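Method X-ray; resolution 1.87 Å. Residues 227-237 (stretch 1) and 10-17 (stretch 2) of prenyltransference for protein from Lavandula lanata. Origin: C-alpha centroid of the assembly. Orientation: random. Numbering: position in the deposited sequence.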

# COMPACT_ATOMS: atom_id res chain seq x y z
N ASP A 227 2.78 -12.52 -19.97
CA ASP A 227 2.77 -11.31 -19.12
C ASP A 227 3.05 -11.63 -17.67
O ASP A 227 3.70 -10.84 -16.99
CB ASP A 227 1.44 -10.53 -19.33
CG ASP A 227 1.20 -10.25 -20.82
OD1 ASP A 227 1.97 -9.46 -21.35
OD2 ASP A 227 0.32 -10.85 -21.48
N LEU A 228 2.63 -12.80 -17.22
CA LEU A 228 3.05 -13.36 -15.93
C LEU A 228 4.54 -13.60 -15.90
O LEU A 228 5.23 -13.25 -14.96
CB LEU A 228 2.24 -14.60 -15.56
CG LEU A 228 2.67 -15.22 -14.23
CD1 LEU A 228 2.51 -14.21 -13.08
CD2 LEU A 228 1.95 -16.53 -13.88
N LEU A 229 5.06 -14.21 -16.96
CA LEU A 229 6.46 -14.42 -17.09
C LEU A 229 7.28 -13.15 -17.10
O LEU A 229 8.35 -13.09 -16.50
CB LEU A 229 6.71 -15.19 -18.41
CG LEU A 229 6.84 -16.69 -18.41
CD1 LEU A 229 6.61 -17.53 -17.16
CD2 LEU A 229 6.23 -17.34 -19.65
N ASP A 230 6.76 -12.13 -17.73
CA ASP A 230 7.44 -10.87 -17.78
C ASP A 230 7.54 -10.25 -16.35
O ASP A 230 8.62 -9.70 -15.96
CB ASP A 230 6.73 -9.92 -18.70
CG ASP A 230 7.00 -10.22 -20.15
OD1 ASP A 230 7.94 -10.96 -20.46
OD2 ASP A 230 6.28 -9.67 -20.98
N ALA A 231 6.44 -10.35 -15.60
CA ALA A 231 6.40 -9.83 -14.21
C ALA A 231 7.35 -10.61 -13.35
O ALA A 231 8.10 -10.01 -12.56
CB ALA A 231 4.97 -9.88 -13.68
N LEU A 232 7.39 -11.95 -13.55
CA LEU A 232 8.34 -12.76 -12.79
C LEU A 232 9.83 -12.44 -13.08
O LEU A 232 10.65 -12.48 -12.18
CB LEU A 232 8.11 -14.23 -12.99
CG LEU A 232 7.17 -15.00 -12.09
CD1 LEU A 232 6.43 -14.22 -11.05
CD2 LEU A 232 6.15 -15.74 -12.94
N ALA A 233 10.15 -12.17 -14.33
CA ALA A 233 11.49 -11.79 -14.75
C ALA A 233 11.85 -10.44 -14.15
O ALA A 233 12.99 -10.23 -13.79
CB ALA A 233 11.55 -11.72 -16.26
N SER A 234 10.92 -9.47 -14.14
CA SER A 234 11.19 -8.21 -13.47
C SER A 234 11.49 -8.47 -11.99
O SER A 234 12.47 -7.89 -11.42
CB SER A 234 10.03 -7.21 -13.71
OG SER A 234 10.11 -5.99 -12.98
N TYR A 235 10.64 -9.32 -11.36
CA TYR A 235 10.82 -9.74 -9.99
C TYR A 235 12.22 -10.26 -9.72
O TYR A 235 12.86 -9.84 -8.78
CB TYR A 235 9.81 -10.79 -9.58
CG TYR A 235 9.91 -11.20 -8.14
CD1 TYR A 235 9.41 -10.35 -7.12
CD2 TYR A 235 10.54 -12.38 -7.77
CE1 TYR A 235 9.52 -10.70 -5.83
CE2 TYR A 235 10.63 -12.73 -6.44
CZ TYR A 235 10.13 -11.88 -5.50
OH TYR A 235 10.23 -12.22 -4.19
N ARG A 236 12.67 -11.22 -10.51
CA ARG A 236 14.00 -11.78 -10.28
C ARG A 236 15.13 -10.74 -10.43
O ARG A 236 16.14 -10.85 -9.76
CB ARG A 236 14.26 -12.97 -11.23
CG ARG A 236 13.33 -14.18 -11.06
CD ARG A 236 13.79 -15.33 -11.98
NE ARG A 236 12.69 -16.00 -12.70
CZ ARG A 236 12.42 -15.92 -14.02
NH1 ARG A 236 13.16 -15.20 -14.87
NH2 ARG A 236 11.38 -16.59 -14.52
N CYS A 237 14.99 -9.75 -11.30
CA CYS A 237 15.91 -8.64 -11.31
C CYS A 237 15.78 -7.62 -10.15
O CYS A 237 16.63 -6.78 -10.01
CB CYS A 237 15.80 -7.90 -12.63
SG CYS A 237 16.20 -8.98 -14.00
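Stretch 2, residues 10-17: EVTPNHVA

How does stretch 2 run along the helix of stretch 1? Contacts pass from Val-11 beside Arg-236 to Val-16 beside Leu-228, so the segment travels against the helix direction. Residues 10-14 are loop, and the strand starts at His-15. The backbones come nearest where the CA atoms of Arg-236 and Val-11 stand 5.7 Å apart.

Which bump fills the hollow? Pro-13 points toward the helix and wedges between Leu-232 and Tyr-235, three residues apart on the helix. Its CG lies 3.7 Å from Leu-232 CD1 and over one face of the Tyr-235 ring; its CD is 3.7 Å from Tyr-235 CE2. Thr-12 and Asn-14 point away, leaving the proline as the knob.

What continues the packing into the strand? Val-16 points toward the helix and spreads its two methyls: CG1 is 4.3 Å from Leu-228 CD1, and CG2 is 4.3 Å from Leu-232 CD1. Both leucines leave the helix sideways, yet their ends reach nearer to stretch 2.

How does the other end close? Val-11 O sits 3.4 Å from Arg-236 CG and near the plane of the Tyr-235 ring, without a polar partner. No direct hydrogen bond joins the stretches, but one water bridges Tyr-235 OH (2.5 Å from the water O) and Glu-10 O (3.1 Å from the water O).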

# COMPACT_ATOMS: atom_id res chain seq x y z
N GLU A 10 13.97 -20.13 -4.60
CA GLU A 10 14.41 -18.87 -3.97
C GLU A 10 13.91 -17.57 -4.67
O GLU A 10 13.07 -16.85 -4.14
CB GLU A 10 15.94 -18.87 -3.87
CG GLU A 10 16.55 -17.80 -2.95
CD GLU A 10 16.59 -18.21 -1.49
OE1 GLU A 10 15.64 -18.87 -1.02
OE2 GLU A 10 17.58 -17.87 -0.80
N VAL A 11 14.43 -17.31 -5.87
CA VAL A 11 13.98 -16.19 -6.71
C VAL A 11 12.59 -16.43 -7.33
O VAL A 11 12.22 -15.80 -8.31
CB VAL A 11 14.98 -15.95 -7.86
CG1 VAL A 11 16.36 -15.57 -7.31
CG2 VAL A 11 15.08 -17.19 -8.76
N THR A 12 11.84 -17.37 -6.78
CA THR A 12 10.45 -17.59 -7.18
C THR A 12 9.57 -17.10 -6.05
O THR A 12 9.68 -17.59 -4.94
CB THR A 12 10.16 -19.08 -7.35
OG1 THR A 12 10.88 -19.59 -8.46
CG2 THR A 12 8.69 -19.30 -7.62
N PRO A 13 8.67 -16.14 -6.32
CA PRO A 13 7.81 -15.61 -5.25
C PRO A 13 6.91 -16.71 -4.62
O PRO A 13 6.32 -17.51 -5.34
CB PRO A 13 6.95 -14.56 -5.97
CG PRO A 13 7.18 -14.75 -7.43
CD PRO A 13 8.46 -15.50 -7.61
N ASN A 14 6.72 -16.69 -3.33
CA ASN A 14 5.74 -17.54 -2.73
C ASN A 14 4.31 -17.11 -3.12
O ASN A 14 3.46 -17.95 -3.46
CB ASN A 14 5.84 -17.55 -1.20
CG ASN A 14 7.10 -18.22 -0.72
OD1 ASN A 14 7.56 -19.18 -1.32
ND2 ASN A 14 7.70 -17.68 0.30
N HIS A 15 4.04 -15.82 -2.98
CA HIS A 15 2.67 -15.29 -3.20
C HIS A 15 2.74 -14.25 -4.29
O HIS A 15 3.49 -13.26 -4.17
CB HIS A 15 2.15 -14.69 -1.89
CG HIS A 15 0.79 -14.09 -1.93
ND1 HIS A 15 0.22 -13.48 -0.82
CD2 HIS A 15 -0.12 -13.97 -2.93
CE1 HIS A 15 -0.98 -13.01 -1.14
NE2 HIS A 15 -1.22 -13.33 -2.40
N VAL A 16 1.96 -14.49 -5.36
CA VAL A 16 1.78 -13.47 -6.44
C VAL A 16 0.32 -13.02 -6.44
O VAL A 16 -0.58 -13.90 -6.40
CB VAL A 16 2.18 -14.03 -7.85
CG1 VAL A 16 1.92 -12.99 -8.97
CG2 VAL A 16 3.66 -14.42 -7.83
N ALA A 17 0.09 -11.69 -6.50
CA ALA A 17 -1.25 -11.16 -6.57
C ALA A 17 -1.42 -10.33 -7.77
O ALA A 17 -0.54 -9.57 -8.13
CB ALA A 17 -1.62 -10.33 -5.31
O HOH W 1 11.02 -14.57 -3.67